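Local coordinates for protein methylase yhhF (Escherichia coli, PDB 2FPO) that methylates the N2 amino group of guanine 966 of 16S rRNA in the assembled 30S particle, using S-adenosyl-L-methionine as methyl donor, at residues R24-P29 against I94-T99; N47-V52 against Y186-R191; V54-L59 against H123-V128. All coordinates share one frame; numbering follows the deposited sequence.

Contact 1: residues R24-P29 against I94-T99; sequences RKLPVP and IKNLAT
Asn96 carries the one direct hydrogen bond between 94-99 and 24-29. Its CG stands anti to the carbonyl carbon (chi1 -66°), which sends the amide toward the strand. ND2 donates to Pro27 O over 3.0 Å with a nearly straight N-H...O angle of 170°. The acceptor lies in the amide plane, whereas the donor sits above the carbonyl plane of Pro27. OD1 is hydrogen-bonded to Gln92 NE2, one turn earlier in the helix, so both amide atoms are engaged and the rotation is fixed; Pro27 CD rests 3.5 Å from OD1. The CB of Asn96 meets Leu26 CD1 at 4.0 Å, the two side chains lying alongside each other but running opposite ways.

One turn on, Thr99 turns CG2 to Leu26 CD2 (4.0 Å). The same methyl lies at the edge of the Arg24 guanidinium, 3.7 Å from NH2. Water 1 accepts from Arg24 NH1 and donates to Thr99 O, bridging the two segments.

Strand 25-27 and the helix run at 148°, with axes 9.0 Å apart. The arrangement is a two-stranded antiparallel hairpin, 13-15 with 25-27, laid through its second strand on the C-terminal end of helix 87-99, an outer helix of the Rossmann-like methyltransferase fold.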
loop_
_atom_site.group_PDB
_atom_site.type_symbol
_atom_site.label_atom_id
_atom_site.label_comp_id
_atom_site.label_asym_id
_atom_site.label_seq_id
_atom_site.Cartn_x
_atom_site.Cartn_y
_atom_site.Cartn_z
ATOM N N ARG A 24 -10.317 10.853 12.526
ATOM C CA ARG A 24 -10.984 9.679 13.114
ATOM C C ARG A 24 -9.918 8.721 13.644
ATOM O O ARG A 24 -8.925 8.481 12.972
ATOM C CB ARG A 24 -11.917 8.959 12.103
ATOM C CG ARG A 24 -13.187 9.768 11.694
ATOM C CD ARG A 24 -14.283 9.733 12.758
ATOM N NE ARG A 24 -14.690 8.371 13.050
ATOM C CZ ARG A 24 -15.629 7.716 12.372
ATOM N NH1 ARG A 24 -16.274 8.325 11.374
ATOM N NH2 ARG A 24 -15.945 6.464 12.703
ATOM N N LYS A 25 -10.145 8.186 14.844
ATOM C CA LYS A 25 -9.209 7.295 15.544
ATOM C C LYS A 25 -9.749 5.849 15.533
ATOM O O LYS A 25 -10.942 5.654 15.807
ATOM C CB LYS A 25 -9.041 7.782 16.993
ATOM C CG LYS A 25 -9.064 9.309 17.155
ATOM C CD LYS A 25 -8.741 9.755 18.576
ATOM C CE LYS A 25 -8.803 11.272 18.714
ATOM N NZ LYS A 25 -7.773 11.966 17.871
ATOM N N LEU A 26 -8.880 4.864 15.253
ATOM C CA LEU A 26 -9.260 3.434 15.122
ATOM C C LEU A 26 -8.320 2.477 15.879
ATOM O O LEU A 26 -7.113 2.680 15.879
ATOM C CB LEU A 26 -9.301 3.014 13.636
ATOM C CG LEU A 26 -10.282 3.681 12.662
ATOM C CD1 LEU A 26 -9.904 3.311 11.260
ATOM C CD2 LEU A 26 -11.747 3.330 12.917
ATOM N N PRO A 27 -8.873 1.417 16.515
ATOM C CA PRO A 27 -8.054 0.469 17.293
ATOM C C PRO A 27 -7.297 -0.532 16.412
ATOM O O PRO A 27 -7.884 -1.105 15.500
ATOM C CB PRO A 27 -9.093 -0.270 18.125
ATOM C CG PRO A 27 -10.268 -0.315 17.225
ATOM C CD PRO A 27 -10.297 1.041 16.555
ATOM N N VAL A 28 -6.003 -0.716 16.667
ATOM C CA VAL A 28 -5.211 -1.722 15.956
ATOM C C VAL A 28 -4.475 -2.583 16.954
ATOM O O VAL A 28 -3.534 -2.122 17.595
ATOM C CB VAL A 28 -4.243 -1.144 14.878
ATOM C CG1 VAL A 28 -5.035 -0.506 13.766
ATOM C CG2 VAL A 28 -3.221 -0.165 15.489
ATOM N N PRO A 29 -4.864 -3.865 17.033
ATOM C CA PRO A 29 -4.716 -4.690 18.225
ATOM C C PRO A 29 -3.266 -4.918 18.670
ATOM O O PRO A 29 -2.322 -4.455 18.020
ATOM C CB PRO A 29 -5.376 -6.015 17.810
ATOM C CG PRO A 29 -5.216 -6.062 16.309
ATOM C CD PRO A 29 -5.408 -4.634 15.892
ATOM N N ILE A 94 -11.057 -5.575 8.999
ATOM C CA ILE A 94 -12.446 -5.742 8.569
ATOM C C ILE A 94 -13.410 -4.989 9.504
ATOM O O ILE A 94 -14.362 -4.349 9.051
ATOM C CB ILE A 94 -12.800 -7.255 8.503
ATOM C CG1 ILE A 94 -12.089 -7.926 7.308
ATOM C CG2 ILE A 94 -14.350 -7.497 8.503
ATOM C CD1 ILE A 94 -12.160 -9.446 7.339
ATOM N N LYS A 95 -13.191 -5.129 10.803
ATOM C CA LYS A 95 -13.956 -4.390 11.804
ATOM C C LYS A 95 -13.826 -2.883 11.625
ATOM O O LYS A 95 -14.833 -2.171 11.679
ATOM C CB LYS A 95 -13.526 -4.788 13.209
ATOM C CG LYS A 95 -13.964 -6.199 13.623
ATOM C CD LYS A 95 -13.470 -6.468 15.017
ATOM C CE LYS A 95 -13.447 -7.948 15.339
ATOM N NZ LYS A 95 -12.777 -8.139 16.649
ATOM N N ASN A 96 -12.594 -2.392 11.390
ATOM C CA ASN A 96 -12.405 -0.951 11.218
ATOM C C ASN A 96 -13.063 -0.441 9.970
ATOM O O ASN A 96 -13.605 0.648 9.984
ATOM C CB ASN A 96 -10.930 -0.540 11.282
ATOM C CG ASN A 96 -10.341 -0.762 12.648
ATOM O OD1 ASN A 96 -11.064 -0.792 13.638
ATOM N ND2 ASN A 96 -9.029 -0.921 12.717
ATOM N N LEU A 97 -13.058 -1.231 8.897
ATOM C CA LEU A 97 -13.811 -0.851 7.703
ATOM C C LEU A 97 -15.324 -0.764 7.955
ATOM O O LEU A 97 -16.016 0.083 7.371
ATOM C CB LEU A 97 -13.534 -1.824 6.549
ATOM C CG LEU A 97 -12.127 -1.773 5.927
ATOM C CD1 LEU A 97 -11.854 -3.066 5.170
ATOM C CD2 LEU A 97 -11.913 -0.548 5.019
ATOM N N ALA A 98 -15.837 -1.654 8.801
ATOM C CA ALA A 98 -17.261 -1.658 9.137
ATOM C C ALA A 98 -17.641 -0.398 9.948
ATOM O O ALA A 98 -18.649 0.252 9.658
ATOM C CB ALA A 98 -17.632 -2.960 9.862
ATOM N N THR A 99 -16.811 -0.030 10.918
ATOM C CA THR A 99 -16.943 1.236 11.664
ATOM C C THR A 99 -17.052 2.483 10.763
ATOM O O THR A 99 -17.915 3.343 10.964
ATOM C CB THR A 99 -15.744 1.420 12.605
ATOM O OG1 THR A 99 -15.807 0.424 13.631
ATOM C CG2 THR A 99 -15.734 2.798 13.232
HETATM O O HOH W 1 -18.608 6.197 10.968
#

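Contact 2: residues N47-V52 against Y186-R191; sequences NWLAPV and YRLYQR
Three side chains, Trp48 and Leu49 from the helix and Leu188 from the strand, make most of this contact, and their torsions explain how they meet. Trp48 has CG anti to the carbonyl carbon, which places the indole between helix and strand; chi2 (-22°) then sets the turn of the ring, with the six-membered part toward the strand. Its tip, CH2, reaches Tyr186 O at 3.5 Å. That oxygen lies near the ring plane, so the carbonyl meets the edge of the indole. Further back along the same ring, CE3 lies 4.0 Å from Leu188 CB, an oblique approach.

Leu188 CB already points at the helix; with CG anti to the backbone N (chi1 -167°), the side chain runs alongside the indole in the reverse direction. With chi2 at 64°, CD2 is brought between the two helix residues, 4.1 Å from Trp48 CB and 4.0 Å from Leu49 CD2. Leu49 leaves its backbone obliquely to the strand; an extended chi2 then carries its branch inward to cross Leu188 at an angle.

Here helix 39-53 packs on one face of the mixed seven-stranded sheet of a Rossmann-like methyltransferase, over antiparallel strand 184-191, at an axis distance of 11.0 Å. Leu49 also rests on Ile125 and Phe127 of the neighbouring parallel part of the sheet, while Trp48 extends outward to Arg177 of edge strand 173-181.

Arg187, between Tyr186 and Leu188, points away from the helix with chi2 and chi3 extended, and its NE forms a salt bridge with Glu178. Tyr186 starts toward the helix, and its CB comes within 4.4 Å of Trp48 CH2, but its ring leads off to Tyr157 and Glu159 of strand 154-161.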
loop_
_atom_site.group_PDB
_atom_site.type_symbol
_atom_site.label_atom_id
_atom_site.label_comp_id
_atom_site.label_asym_id
_atom_site.label_seq_id
_atom_site.Cartn_x
_atom_site.Cartn_y
_atom_site.Cartn_z
ATOM N N ASN A 47 0.700 13.407 0.105
ATOM C CA ASN A 47 0.981 14.627 -0.642
ATOM C C ASN A 47 1.472 14.275 -2.057
ATOM O O ASN A 47 0.996 14.866 -3.028
ATOM C CB ASN A 47 1.940 15.552 0.120
ATOM C CG ASN A 47 1.335 16.099 1.434
ATOM O OD1 ASN A 47 0.161 15.874 1.750
ATOM N ND2 ASN A 47 2.157 16.812 2.209
ATOM N N TRP A 48 2.376 13.291 -2.180
ATOM C CA TRP A 48 2.814 12.833 -3.533
ATOM C C TRP A 48 1.650 12.301 -4.387
ATOM O O TRP A 48 1.645 12.449 -5.608
ATOM C CB TRP A 48 3.859 11.707 -3.474
ATOM C CG TRP A 48 5.219 12.039 -2.876
ATOM C CD1 TRP A 48 5.807 13.274 -2.753
ATOM C CD2 TRP A 48 6.150 11.098 -2.336
ATOM N NE1 TRP A 48 7.057 13.152 -2.164
ATOM C CE2 TRP A 48 7.292 11.825 -1.908
ATOM C CE3 TRP A 48 6.144 9.702 -2.202
ATOM C CZ2 TRP A 48 8.416 11.198 -1.346
ATOM C CZ3 TRP A 48 7.239 9.084 -1.630
ATOM C CH2 TRP A 48 8.374 9.837 -1.208
ATOM N N LEU A 49 0.694 11.642 -3.729
ATOM C CA LEU A 49 -0.437 10.968 -4.384
ATOM C C LEU A 49 -1.674 11.840 -4.570
ATOM O O LEU A 49 -2.643 11.409 -5.181
ATOM C CB LEU A 49 -0.832 9.727 -3.563
ATOM C CG LEU A 49 0.173 8.561 -3.596
ATOM C CD1 LEU A 49 -0.327 7.402 -2.749
ATOM C CD2 LEU A 49 0.469 8.105 -5.025
ATOM N N ALA A 50 -1.633 13.065 -4.043
ATOM C CA ALA A 50 -2.830 13.930 -3.960
ATOM C C ALA A 50 -3.548 14.102 -5.320
ATOM O O ALA A 50 -4.764 13.974 -5.390
ATOM C CB ALA A 50 -2.475 15.282 -3.342
ATOM N N PRO A 51 -2.800 14.355 -6.408
ATOM C CA PRO A 51 -3.506 14.530 -7.678
ATOM C C PRO A 51 -3.983 13.265 -8.408
ATOM O O PRO A 51 -4.534 13.393 -9.498
ATOM C CB PRO A 51 -2.490 15.306 -8.526
ATOM C CG PRO A 51 -1.170 14.846 -8.031
ATOM C CD PRO A 51 -1.342 14.561 -6.557
ATOM N N VAL A 52 -3.771 12.070 -7.835
ATOM C CA VAL A 52 -4.189 10.812 -8.472
ATOM C C VAL A 52 -5.043 9.909 -7.565
ATOM O O VAL A 52 -5.558 8.885 -8.011
ATOM C CB VAL A 52 -2.995 10.005 -9.037
ATOM C CG1 VAL A 52 -2.301 10.797 -10.175
ATOM C CG2 VAL A 52 -1.995 9.669 -7.952
ATOM N N TYR A 186 11.971 6.059 1.431
ATOM C CA TYR A 186 10.566 6.004 1.025
ATOM C C TYR A 186 10.519 6.392 -0.439
ATOM O O TYR A 186 10.935 7.481 -0.797
ATOM C CB TYR A 186 9.747 6.977 1.867
ATOM C CG TYR A 186 9.906 6.752 3.356
ATOM C CD1 TYR A 186 9.075 5.850 4.034
ATOM C CD2 TYR A 186 10.881 7.434 4.087
ATOM C CE1 TYR A 186 9.219 5.636 5.378
ATOM C CE2 TYR A 186 11.023 7.225 5.448
ATOM C CZ TYR A 186 10.175 6.329 6.082
ATOM O OH TYR A 186 10.312 6.083 7.417
ATOM N N ARG A 187 10.042 5.494 -1.291
ATOM C CA ARG A 187 10.113 5.718 -2.740
ATOM C C ARG A 187 8.761 5.486 -3.435
ATOM O O ARG A 187 7.945 4.691 -2.986
ATOM C CB ARG A 187 11.174 4.815 -3.364
ATOM C CG ARG A 187 12.581 5.071 -2.848
ATOM C CD ARG A 187 13.581 4.085 -3.446
ATOM N NE ARG A 187 14.931 4.421 -3.011
ATOM C CZ ARG A 187 15.664 3.678 -2.193
ATOM N NH1 ARG A 187 15.193 2.545 -1.716
ATOM N NH2 ARG A 187 16.878 4.069 -1.866
ATOM N N LEU A 188 8.564 6.179 -4.544
ATOM C CA LEU A 188 7.416 5.991 -5.405
ATOM C C LEU A 188 7.920 5.795 -6.824
ATOM O O LEU A 188 8.682 6.620 -7.333
ATOM C CB LEU A 188 6.468 7.185 -5.294
ATOM C CG LEU A 188 5.059 7.057 -5.884
ATOM C CD1 LEU A 188 4.226 5.981 -5.179
ATOM C CD2 LEU A 188 4.386 8.413 -5.804
ATOM N N TYR A 189 7.568 4.648 -7.410
ATOM C CA TYR A 189 7.943 4.302 -8.762
ATOM C C TYR A 189 6.754 4.517 -9.660
ATOM O O TYR A 189 5.617 4.304 -9.251
ATOM C CB TYR A 189 8.411 2.844 -8.883
ATOM C CG TYR A 189 9.742 2.605 -8.219
ATOM C CD1 TYR A 189 10.930 2.680 -8.940
ATOM C CD2 TYR A 189 9.807 2.306 -6.853
ATOM C CE1 TYR A 189 12.160 2.462 -8.322
ATOM C CE2 TYR A 189 11.020 2.093 -6.222
ATOM C CZ TYR A 189 12.190 2.186 -6.951
ATOM O OH TYR A 189 13.369 1.971 -6.293
ATOM N N GLN A 190 7.027 4.966 -10.879
ATOM C CA GLN A 190 6.008 5.032 -11.908
ATOM C C GLN A 190 6.296 4.006 -13.007
ATOM O O GLN A 190 7.419 3.918 -13.540
ATOM C CB GLN A 190 5.908 6.430 -12.512
ATOM C CG GLN A 190 4.706 6.567 -13.428
ATOM C CD GLN A 190 4.286 7.999 -13.646
ATOM O OE1 GLN A 190 3.197 8.398 -13.251
ATOM N NE2 GLN A 190 5.146 8.781 -14.284
ATOM N N ARG A 191 5.254 3.260 -13.344
ATOM C CA ARG A 191 5.358 2.161 -14.262
ATOM C C ARG A 191 4.767 2.533 -15.615
ATOM O O ARG A 191 3.673 3.094 -15.693
ATOM C CB ARG A 191 4.664 0.945 -13.655
ATOM C CG ARG A 191 4.749 -0.307 -14.480
ATOM C CD ARG A 191 3.380 -0.750 -14.921
ATOM N NE ARG A 191 3.484 -2.024 -15.599
ATOM C CZ ARG A 191 2.588 -2.478 -16.459
ATOM N NH1 ARG A 191 1.495 -1.766 -16.712
ATOM N NH2 ARG A 191 2.795 -3.639 -17.072
#

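Contact 3: residues V54-L59 against H123-V128; sequences VDAQCL and HNIVFV
Parallel pairing of strands 57-59 and 125-128 forms the tight part of this contact, with axes 4.8 Å apart and only 15° from parallel. Cys58 bridges Ile125 and Leu59 bridges Val126. Leu59 is bonded through both its N and its O to the residues flanking Val126: its N donates to Ile125 O at 2.9 Å, and its O accepts from Phe127 N at 2.9 Å. Both donors lie nearly along the C=O axis. Gln57 O takes Ile125 N at 3.2 Å and a weak, bent bond from Asn124 N, where the strand bends.

Side chains pack on both faces of the pair. Cys58 SG lies against Ile125 CB at 4.0 Å, and Ala56 CB meets Ile125 CD1. On the other face Leu59 CD2 lies alongside Val126 CG1, both side chains pointing the same way. Leu59 CB sits over the centre of the His123 imidazole, 3.6 Å from the ring centroid, a CH-pi contact 10° off the normal.

Toward Gln57 the packing loosens and water enters. The Gln57 chain, bent at chi2, brings its amide obliquely to the imidazole, their planes 70° apart. Water 2 lies in the plane of the ring, 2.7 Å from His123 NE2, and accepts a weak bond from Gln57 NE2. Asp55, farther out, points away.

These are central strands of the Rossmann-like sheet, flanked by 79-83 beside 57-60 and 154-161 beside 123-128. Helix 39-53 covers the Cys58 and Ile125 face through Leu49 and Ile53; helix 137-146 covers the Leu59 and Val126 face through Leu144.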
loop_
_atom_site.group_PDB
_atom_site.type_symbol
_atom_site.label_atom_id
_atom_site.label_comp_id
_atom_site.label_asym_id
_atom_site.label_seq_id
_atom_site.Cartn_x
_atom_site.Cartn_y
_atom_site.Cartn_z
ATOM N N VAL A 54 -7.959 10.467 -5.891
ATOM C CA VAL A 54 -9.421 10.460 -6.075
ATOM C C VAL A 54 -9.762 9.484 -7.190
ATOM O O VAL A 54 -9.204 9.559 -8.291
ATOM C CB VAL A 54 -10.024 11.875 -6.311
ATOM C CG1 VAL A 54 -11.600 11.834 -6.560
ATOM C CG2 VAL A 54 -9.694 12.791 -5.126
ATOM N N ASP A 55 -10.634 8.534 -6.852
ATOM C CA ASP A 55 -11.106 7.486 -7.747
ATOM C C ASP A 55 -10.055 6.483 -8.158
ATOM O O ASP A 55 -10.279 5.754 -9.106
ATOM C CB ASP A 55 -11.812 8.030 -9.017
ATOM C CG ASP A 55 -13.146 8.716 -8.723
ATOM O OD1 ASP A 55 -13.728 8.503 -7.648
ATOM O OD2 ASP A 55 -13.630 9.458 -9.604
ATOM N N ALA A 56 -8.915 6.446 -7.470
ATOM C CA ALA A 56 -7.893 5.417 -7.722
ATOM C C ALA A 56 -8.314 4.042 -7.213
ATOM O O ALA A 56 -8.999 3.942 -6.202
ATOM C CB ALA A 56 -6.549 5.804 -7.078
ATOM N N GLN A 57 -7.897 2.991 -7.924
ATOM C CA GLN A 57 -7.963 1.630 -7.418
ATOM C C GLN A 57 -6.615 1.311 -6.774
ATOM O O GLN A 57 -5.556 1.381 -7.431
ATOM C CB GLN A 57 -8.302 0.653 -8.547
ATOM C CG GLN A 57 -9.815 0.320 -8.630
ATOM C CD GLN A 57 -10.331 -0.574 -7.454
ATOM O OE1 GLN A 57 -11.543 -0.721 -7.270
ATOM N NE2 GLN A 57 -9.406 -1.159 -6.667
ATOM N N CYS A 58 -6.665 0.952 -5.488
ATOM C CA CYS A 58 -5.474 0.747 -4.654
ATOM C C CYS A 58 -5.337 -0.685 -4.163
ATOM O O CYS A 58 -6.313 -1.351 -3.787
ATOM C CB CYS A 58 -5.486 1.682 -3.431
ATOM S SG CYS A 58 -5.725 3.417 -3.847
ATOM N N LEU A 59 -4.111 -1.160 -4.166
ATOM C CA LEU A 59 -3.841 -2.476 -3.610
ATOM C C LEU A 59 -2.762 -2.315 -2.540
ATOM O O LEU A 59 -1.703 -1.747 -2.794
ATOM C CB LEU A 59 -3.419 -3.419 -4.752
ATOM C CG LEU A 59 -2.816 -4.771 -4.344
ATOM C CD1 LEU A 59 -3.964 -5.669 -3.803
ATOM C CD2 LEU A 59 -2.084 -5.371 -5.560
ATOM N N HIS A 123 -4.250 -2.038 -10.945
ATOM C CA HIS A 123 -4.425 -0.976 -9.952
ATOM C C HIS A 123 -3.587 0.245 -10.316
ATOM O O HIS A 123 -2.464 0.122 -10.835
ATOM C CB HIS A 123 -4.035 -1.466 -8.550
ATOM C CG HIS A 123 -4.924 -2.540 -8.010
ATOM N ND1 HIS A 123 -4.813 -3.864 -8.388
ATOM C CD2 HIS A 123 -5.974 -2.476 -7.151
ATOM C CE1 HIS A 123 -5.736 -4.573 -7.753
ATOM N NE2 HIS A 123 -6.467 -3.752 -7.016
ATOM N N ASN A 124 -4.138 1.414 -10.000
ATOM C CA ASN A 124 -3.496 2.702 -10.177
ATOM C C ASN A 124 -2.402 2.984 -9.126
ATOM O O ASN A 124 -1.395 3.664 -9.426
ATOM C CB ASN A 124 -4.568 3.802 -10.081
ATOM C CG ASN A 124 -5.710 3.581 -11.047
ATOM O OD1 ASN A 124 -5.550 3.728 -12.271
ATOM N ND2 ASN A 124 -6.873 3.212 -10.512
ATOM N N ILE A 125 -2.619 2.485 -7.908
ATOM C CA ILE A 125 -1.718 2.726 -6.768
ATOM C C ILE A 125 -1.491 1.449 -5.973
ATOM O O ILE A 125 -2.444 0.813 -5.504
ATOM C CB ILE A 125 -2.292 3.849 -5.817
ATOM C CG1 ILE A 125 -2.491 5.179 -6.579
ATOM C CG2 ILE A 125 -1.460 4.009 -4.518
ATOM C CD1 ILE A 125 -3.042 6.338 -5.730
ATOM N N VAL A 126 -0.235 1.090 -5.780
ATOM C CA VAL A 126 0.111 -0.109 -4.981
ATOM C C VAL A 126 1.093 0.247 -3.883
ATOM O O VAL A 126 2.067 0.992 -4.116
ATOM C CB VAL A 126 0.671 -1.278 -5.865
ATOM C CG1 VAL A 126 0.976 -2.555 -5.042
ATOM C CG2 VAL A 126 -0.283 -1.605 -7.002
ATOM N N PHE A 127 0.818 -0.274 -2.687
ATOM C CA PHE A 127 1.666 -0.078 -1.518
ATOM C C PHE A 127 2.444 -1.362 -1.220
ATOM O O PHE A 127 1.846 -2.427 -1.027
ATOM C CB PHE A 127 0.849 0.302 -0.283
ATOM C CG PHE A 127 -0.061 1.499 -0.495
ATOM C CD1 PHE A 127 0.466 2.797 -0.598
ATOM C CD2 PHE A 127 -1.436 1.332 -0.544
ATOM C CE1 PHE A 127 -0.400 3.912 -0.810
ATOM C CE2 PHE A 127 -2.308 2.442 -0.740
ATOM C CZ PHE A 127 -1.783 3.728 -0.877
ATOM N N VAL A 128 3.768 -1.217 -1.158
ATOM C CA VAL A 128 4.712 -2.325 -0.901
ATOM C C VAL A 128 5.621 -1.967 0.275
ATOM O O VAL A 128 6.737 -1.451 0.125
ATOM C CB VAL A 128 5.549 -2.704 -2.163
ATOM C CG1 VAL A 128 6.378 -3.991 -1.907
ATOM C CG2 VAL A 128 4.663 -2.835 -3.389
HETATM O O HOH W 2 -8.933 -3.771 -5.868
#

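Contacts 2 and 3 share the core: their centres are 10 Å apart, and Leu49 CD1 packs at 4.0 Å on Ile125 CG2, so helix 39-53 joins them across one face of the same sheet. Contact 1 lies toward the surface, its centre about 17 Å from that of the chain, against 8 Å for contact 3. It touches neither of the others and lies across the chain's centre from contact 2. The chemistry follows this placement. Contact 3 is built on backbone hydrogen bonds between strands, contact 2 on apolar side chains between helix and sheet, and contact 1 on a side-chain amide and a water bridge beside a small apolar patch.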